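Local coordinates for sulfurtransferase (Azotobacter vinelandii, PDB 1E0C), which catalyses, as a rhodanese (thiosulfate:cyanide sulfurtransferase), the transfer of a sulfur atom from thiosulfate to cyanide, probably by way of a persulfide intermediate, at residues A[62-66]-A[67-71]; A[205-208]-A[209-213]; A[214-218]-A[219-223]. One frame throughout, in Å; residues are numbered along the deposited sequence.

Contact 1 of 3, residues A[62-66]-A[67-71]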
# COMPACT_ATOMS: atom_id res chain seq x y z
N LEU A 62 -11.81 4.09 -0.13
CA LEU A 62 -11.88 3.83 -1.56
C LEU A 62 -10.85 4.72 -2.27
O LEU A 62 -10.35 5.69 -1.68
CB LEU A 62 -13.27 4.16 -2.11
CG LEU A 62 -14.41 3.27 -1.60
CD1 LEU A 62 -15.69 3.52 -2.39
CD2 LEU A 62 -14.02 1.80 -1.68
N GLN A 63 -10.53 4.37 -3.51
CA GLN A 63 -9.61 5.21 -4.29
C GLN A 63 -10.22 6.59 -4.51
O GLN A 63 -11.45 6.75 -4.52
CB GLN A 63 -9.36 4.56 -5.65
CG GLN A 63 -10.58 4.52 -6.56
CD GLN A 63 -10.43 3.49 -7.66
OE1 GLN A 63 -10.55 3.79 -8.85
NE2 GLN A 63 -10.14 2.26 -7.25
N PRO A 64 -9.37 7.59 -4.71
CA PRO A 64 -9.85 8.93 -5.03
C PRO A 64 -10.59 8.91 -6.36
O PRO A 64 -10.41 8.02 -7.20
CB PRO A 64 -8.58 9.77 -5.14
CG PRO A 64 -7.49 8.97 -4.53
CD PRO A 64 -7.89 7.52 -4.71
N PRO A 65 -11.39 9.94 -6.60
CA PRO A 65 -12.12 10.08 -7.85
C PRO A 65 -11.15 10.21 -9.02
O PRO A 65 -10.01 10.63 -8.81
CB PRO A 65 -12.91 11.38 -7.67
CG PRO A 65 -12.94 11.63 -6.20
CD PRO A 65 -11.64 11.06 -5.66
N ARG A 66 -11.63 9.99 -10.23
CA ARG A 66 -10.80 10.12 -11.42
C ARG A 66 -10.07 11.45 -11.48
O ARG A 66 -8.86 11.48 -11.71
CB ARG A 66 -11.70 9.97 -12.67
CG ARG A 66 -10.97 10.28 -13.97
CD ARG A 66 -11.83 10.01 -15.18
NE ARG A 66 -12.19 8.60 -15.33
CZ ARG A 66 -11.39 7.68 -15.86
NH1 ARG A 66 -10.17 8.02 -16.25
NH2 ARG A 66 -11.80 6.43 -16.00
N GLU A 67 -10.80 12.55 -11.34
CA GLU A 67 -10.19 13.89 -11.46
C GLU A 67 -8.97 14.05 -10.57
O GLU A 67 -7.92 14.55 -11.00
CB GLU A 67 -11.25 14.93 -11.10
CG GLU A 67 -10.80 16.36 -10.94
CD GLU A 67 -11.99 17.30 -10.80
OE1 GLU A 67 -12.61 17.34 -9.72
OE2 GLU A 67 -12.32 17.97 -11.80
N GLN A 68 -9.08 13.66 -9.31
CA GLN A 68 -7.99 13.76 -8.36
C GLN A 68 -6.80 12.89 -8.75
O GLN A 68 -5.64 13.32 -8.65
CB GLN A 68 -8.50 13.40 -6.96
CG GLN A 68 -9.16 14.56 -6.24
CD GLN A 68 -10.48 14.95 -6.86
OE1 GLN A 68 -11.20 14.11 -7.39
NE2 GLN A 68 -10.81 16.24 -6.82
N LEU A 69 -7.06 11.68 -9.24
CA LEU A 69 -5.98 10.79 -9.68
C LEU A 69 -5.30 11.32 -10.93
O LEU A 69 -4.09 11.26 -11.08
CB LEU A 69 -6.53 9.39 -9.99
CG LEU A 69 -6.98 8.56 -8.78
CD1 LEU A 69 -7.56 7.23 -9.26
CD2 LEU A 69 -5.83 8.33 -7.82
N GLU A 70 -6.12 11.81 -11.86
CA GLU A 70 -5.55 12.34 -13.10
C GLU A 70 -4.66 13.54 -12.83
O GLU A 70 -3.58 13.64 -13.43
CB GLU A 70 -6.66 12.59 -14.11
CG GLU A 70 -7.32 11.29 -14.54
CD GLU A 70 -8.29 11.40 -15.69
OE1 GLU A 70 -8.88 12.48 -15.89
OE2 GLU A 70 -8.46 10.38 -16.41
N SER A 71 -5.08 14.42 -11.93
CA SER A 71 -4.24 15.56 -11.56
C SER A 71 -2.98 15.09 -10.84
O SER A 71 -1.88 15.54 -11.14
CB SER A 71 -5.01 16.51 -10.62
OG SER A 71 -6.04 17.14 -11.35

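Contact 2 of 3, residues A[205-208]-A[209-213]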
# COMPACT_ATOMS: atom_id res chain seq x y z
N LEU A 205 12.27 -0.83 10.28
CA LEU A 205 10.95 -1.04 9.75
C LEU A 205 10.91 -1.66 8.37
O LEU A 205 9.87 -1.64 7.70
CB LEU A 205 10.08 0.22 9.83
CG LEU A 205 9.87 0.77 11.25
CD1 LEU A 205 9.06 2.06 11.22
CD2 LEU A 205 9.18 -0.27 12.13
N ARG A 206 11.98 -2.34 7.97
CA ARG A 206 11.93 -3.17 6.76
C ARG A 206 10.91 -4.30 7.02
O ARG A 206 10.56 -4.56 8.17
CB ARG A 206 13.28 -3.80 6.45
CG ARG A 206 14.33 -2.81 5.94
CD ARG A 206 15.63 -3.58 5.69
NE ARG A 206 16.69 -2.74 5.14
CZ ARG A 206 17.32 -1.77 5.77
NH1 ARG A 206 17.06 -1.42 7.02
NH2 ARG A 206 18.28 -1.11 5.10
N ILE A 207 10.49 -4.91 5.93
CA ILE A 207 9.60 -6.09 6.03
C ILE A 207 10.41 -7.21 6.68
O ILE A 207 11.58 -7.37 6.32
CB ILE A 207 9.13 -6.50 4.63
CG1 ILE A 207 8.21 -5.42 4.04
CG2 ILE A 207 8.40 -7.84 4.66
CD1 ILE A 207 8.17 -5.43 2.53
N ARG A 208 9.86 -7.87 7.69
CA ARG A 208 10.62 -8.94 8.36
C ARG A 208 11.04 -10.00 7.37
O ARG A 208 10.32 -10.34 6.43
CB ARG A 208 9.79 -9.54 9.49
CG ARG A 208 8.46 -10.13 9.01
CD ARG A 208 7.56 -10.35 10.22
NE ARG A 208 8.12 -11.37 11.11
CZ ARG A 208 7.58 -11.70 12.28
NH1 ARG A 208 6.51 -11.06 12.73
NH2 ARG A 208 8.10 -12.68 13.01
N THR A 209 12.26 -10.55 7.53
CA THR A 209 12.74 -11.48 6.51
C THR A 209 12.06 -12.84 6.57
O THR A 209 12.11 -13.57 5.57
CB THR A 209 14.27 -11.68 6.61
OG1 THR A 209 14.58 -12.15 7.93
CG2 THR A 209 14.97 -10.35 6.36
N ASP A 210 11.42 -13.14 7.68
CA ASP A 210 10.73 -14.42 7.88
C ASP A 210 9.24 -14.30 7.56
O ASP A 210 8.45 -15.16 7.94
CB ASP A 210 10.88 -14.87 9.33
CG ASP A 210 10.25 -13.95 10.35
OD1 ASP A 210 10.33 -12.70 10.21
OD2 ASP A 210 9.66 -14.45 11.34
N ILE A 211 8.87 -13.25 6.83
CA ILE A 211 7.45 -12.98 6.57
C ILE A 211 6.72 -14.14 5.92
O ILE A 211 5.57 -14.42 6.28
CB ILE A 211 7.31 -11.70 5.73
CG1 ILE A 211 5.84 -11.28 5.60
CG2 ILE A 211 7.95 -11.86 4.36
CD1 ILE A 211 5.23 -10.85 6.93
N ALA A 212 7.32 -14.81 4.93
CA ALA A 212 6.61 -15.89 4.24
C ALA A 212 6.13 -16.97 5.20
O ALA A 212 4.96 -17.37 5.15
CB ALA A 212 7.45 -16.47 3.12
N GLY A 213 7.02 -17.47 6.04
CA GLY A 213 6.67 -18.49 7.03
C GLY A 213 5.54 -18.03 7.94
O GLY A 213 4.67 -18.82 8.33

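Contact 3 of 3, residues A[214-218]-A[219-223]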
# COMPACT_ATOMS: atom_id res chain seq x y z
N ARG A 214 5.56 -16.76 8.34
CA ARG A 214 4.54 -16.24 9.24
C ARG A 214 3.18 -16.17 8.55
O ARG A 214 2.13 -16.45 9.14
CB ARG A 214 4.97 -14.88 9.78
CG ARG A 214 6.34 -14.85 10.43
CD ARG A 214 6.40 -15.60 11.75
NE ARG A 214 6.44 -17.06 11.54
CZ ARG A 214 7.50 -17.74 11.17
NH1 ARG A 214 8.67 -17.11 10.98
NH2 ARG A 214 7.43 -19.05 11.01
N LEU A 215 3.18 -15.80 7.27
CA LEU A 215 1.93 -15.76 6.52
C LEU A 215 1.40 -17.18 6.31
O LEU A 215 0.21 -17.42 6.47
CB LEU A 215 2.11 -15.07 5.17
CG LEU A 215 2.52 -13.59 5.24
CD1 LEU A 215 2.60 -13.03 3.82
CD2 LEU A 215 1.57 -12.79 6.10
N GLU A 216 2.32 -18.13 6.11
CA GLU A 216 1.90 -19.51 5.88
C GLU A 216 1.29 -20.13 7.11
O GLU A 216 0.33 -20.91 7.00
CB GLU A 216 3.08 -20.34 5.35
CG GLU A 216 3.42 -20.07 3.89
CD GLU A 216 4.89 -20.16 3.58
OE1 GLU A 216 5.66 -20.68 4.43
OE2 GLU A 216 5.29 -19.75 2.47
N GLU A 217 1.73 -19.71 8.30
CA GLU A 217 1.14 -20.19 9.55
C GLU A 217 -0.33 -19.81 9.66
O GLU A 217 -1.11 -20.41 10.40
CB GLU A 217 1.91 -19.59 10.74
CG GLU A 217 3.21 -20.34 10.99
CD GLU A 217 4.19 -19.61 11.87
OE1 GLU A 217 3.98 -18.41 12.18
OE2 GLU A 217 5.21 -20.23 12.27
N LEU A 218 -0.70 -18.75 8.95
CA LEU A 218 -2.08 -18.27 8.97
C LEU A 218 -2.88 -18.71 7.76
O LEU A 218 -4.03 -18.30 7.58
CB LEU A 218 -2.05 -16.74 9.06
CG LEU A 218 -1.54 -16.18 10.40
CD1 LEU A 218 -1.20 -14.71 10.27
CD2 LEU A 218 -2.58 -16.42 11.49
N GLY A 219 -2.29 -19.56 6.92
CA GLY A 219 -2.98 -20.06 5.74
C GLY A 219 -3.01 -19.01 4.62
O GLY A 219 -3.77 -19.15 3.67
N ILE A 220 -2.18 -17.98 4.75
CA ILE A 220 -2.09 -16.95 3.70
C ILE A 220 -1.00 -17.38 2.72
O ILE A 220 0.18 -17.13 2.93
CB ILE A 220 -1.79 -15.57 4.30
CG1 ILE A 220 -2.89 -15.14 5.28
CG2 ILE A 220 -1.59 -14.52 3.22
CD1 ILE A 220 -2.48 -14.03 6.23
N THR A 221 -1.39 -18.21 1.76
CA THR A 221 -0.47 -18.86 0.84
C THR A 221 -0.82 -18.47 -0.59
O THR A 221 -1.96 -18.06 -0.85
CB THR A 221 -0.58 -20.40 0.99
OG1 THR A 221 -1.96 -20.77 0.83
CG2 THR A 221 -0.11 -20.82 2.38
N PRO A 222 0.15 -18.50 -1.48
CA PRO A 222 0.01 -17.95 -2.82
C PRO A 222 -0.96 -18.67 -3.72
O PRO A 222 -1.44 -18.10 -4.71
CB PRO A 222 1.42 -17.95 -3.38
CG PRO A 222 2.15 -18.98 -2.58
CD PRO A 222 1.57 -18.88 -1.19
N ASP A 223 -1.35 -19.90 -3.36
CA ASP A 223 -2.32 -20.67 -4.12
C ASP A 223 -3.75 -20.24 -3.80
O ASP A 223 -4.70 -20.76 -4.38
CB ASP A 223 -2.19 -22.17 -3.77
CG ASP A 223 -2.45 -22.41 -2.29
OD1 ASP A 223 -1.59 -21.99 -1.48
OD2 ASP A 223 -3.51 -22.96 -1.93

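Contact 1 of 3, residues A[62-66]-A[67-71]
R66 and E70 face each other one turn apart at the start of helix 66-76 in the first rhodanese-like domain, where P65 holds the N-cap position and L69 folds back on P64. The backbone closes the first turn with two i to i+4 hydrogen bonds, L69 N to P65 O and the shorter E70 N to R66 O at 2.8 Å, which is nearly straight at 166°. R66 gives the contact its largest surface. Its CG stands anti to the backbone N (chi1 172°), which carries the chain along the helix towards E70, and a bend at chi3 turns the guanidinium so that NH1 donates to E70 OE2 at 2.9 Å in a salt bridge. OE2 lies practically in the guanidinium plane, yet NH1 meets it from above the carboxylate plane, and the two flat groups stand 70° apart. The aliphatic part also counts, for R66 CG lies 3.4 Å from the carboxylate carbon CD of E70. The pair has further partners in one place: R66 NH1 donates to L141 O, and E70 OE2 accepts from L141 N, tying the helix start to the segment near 141. A bound magnesium ion lies about 4 Å from the E70 side chain. With an alanine here in place of the glutamate, R66 NH1 would probably lose its charged mate and L141 N this acceptor. On the inner side, buried L69 crosses P64 at about a right angle, with CD2 3.7 Å from P64 CG; L101 of helix 93-104 also touches this proline. Q68 takes the outer side, its chain bent at chi2 to turn OE1 back against the P65 ring, 3.2 Å from P65 CB.

Contact 2 of 3, residues A[205-208]-A[209-213]
The type I beta turn from R208 to I211 joins the short strand 206-207 to helix 211-217 in the second rhodanese-like domain, and a salt bridge joins its first and third residues, R208 and D210. The turn is closed by I211 N donating to R208 O at 3.3 Å; the bond is long, and its donor stands 62° out of the carbonyl plane, away from a lone pair. The charged side chains add a second link. R208 grips D210 side-on with two nitrogens, one to each carboxylate oxygen: NE donates to OD1 at 2.7 Å in an almost straight bond (175°), and NH2 donates to the syn lone pair of OD2 at 2.9 Å. OD1 lies in the guanidinium plane, but the carboxylate is turned 41° from it. With its CG between the backbone N and the carbonyl carbon, D210 has its carboxylate swung back to R208; although the residue is at the N-cap position, its side chain makes no capping bond. Both groups have further partners: R208 NH1 donates to A197 O, and D210 OD2 also binds R214 NH1, one helical turn on, so this aspartate is shared by two arginines. Inward, I207 and I211 pack together and both touch I242 of helix 235-245, joining the strand and the new helix on one apolar surface. The stem of R208 runs over I211 at about a right angle, and its CG lies 3.8 Å from I211 CB.

Contact 3 of 3, residues A[214-218]-A[219-223]
L215 O receives two backbone N-H groups, from L218 and I220, at the C-terminal end of helix 211-217, where a Schellman motif stops the helix. I220 N reaches it at 3.0 Å and L218 N at the same length, from opposite faces of the carbonyl plane. The second bond of the motif runs from G219 N to E216 O at 2.9 Å. G219, with positive phi (77°), is the C' residue that reverses the chain; a CB there would run into L218 O. The reversal brings I220 back against the helix: its CB sits 4.0 Å from L215 CB, and its CD1 meets L218 CB from the other end of the side chain. With chi1 at -60°, CG1 lies anti to the carbonyl carbon, which directs CD1 to that leucine. Both L215 and I220 touch W166 of strand 163-167, and L218 and I220 touch V191 of strand 191-192, so the helix end is seated on the domain's parallel sheet. On the exposed side R214 holds E217 side-on, NE to OE1 and NH2 to OE2, both oxygens being met from above the carboxylate plane. I220 is also the centre of an inverse gamma turn, its O accepting from Y248 OH, and T221 OG1 donates to D223 OD1 at 2.6 Å.

Contacts 2 and 3 mark the beginning and end of the same helix, 211-217, with centres 13 Å apart. They meet where R208 NH2 lies 3.6 Å from R214 CD, and the acidic groups D210 and E217 alternate with these two arginines along the surface. Contact 1 starts a helix in the other rhodanese-like domain, on the opposite side of the chain's centre: its centre is 32 Å from that of contact 2 and 33 Å from that of contact 3. Past contact 3 the chain enters strand 225-228, which leads to C230, found as S-mercaptocysteine, consistent with the sulfur-carrying residue of a rhodanese active site.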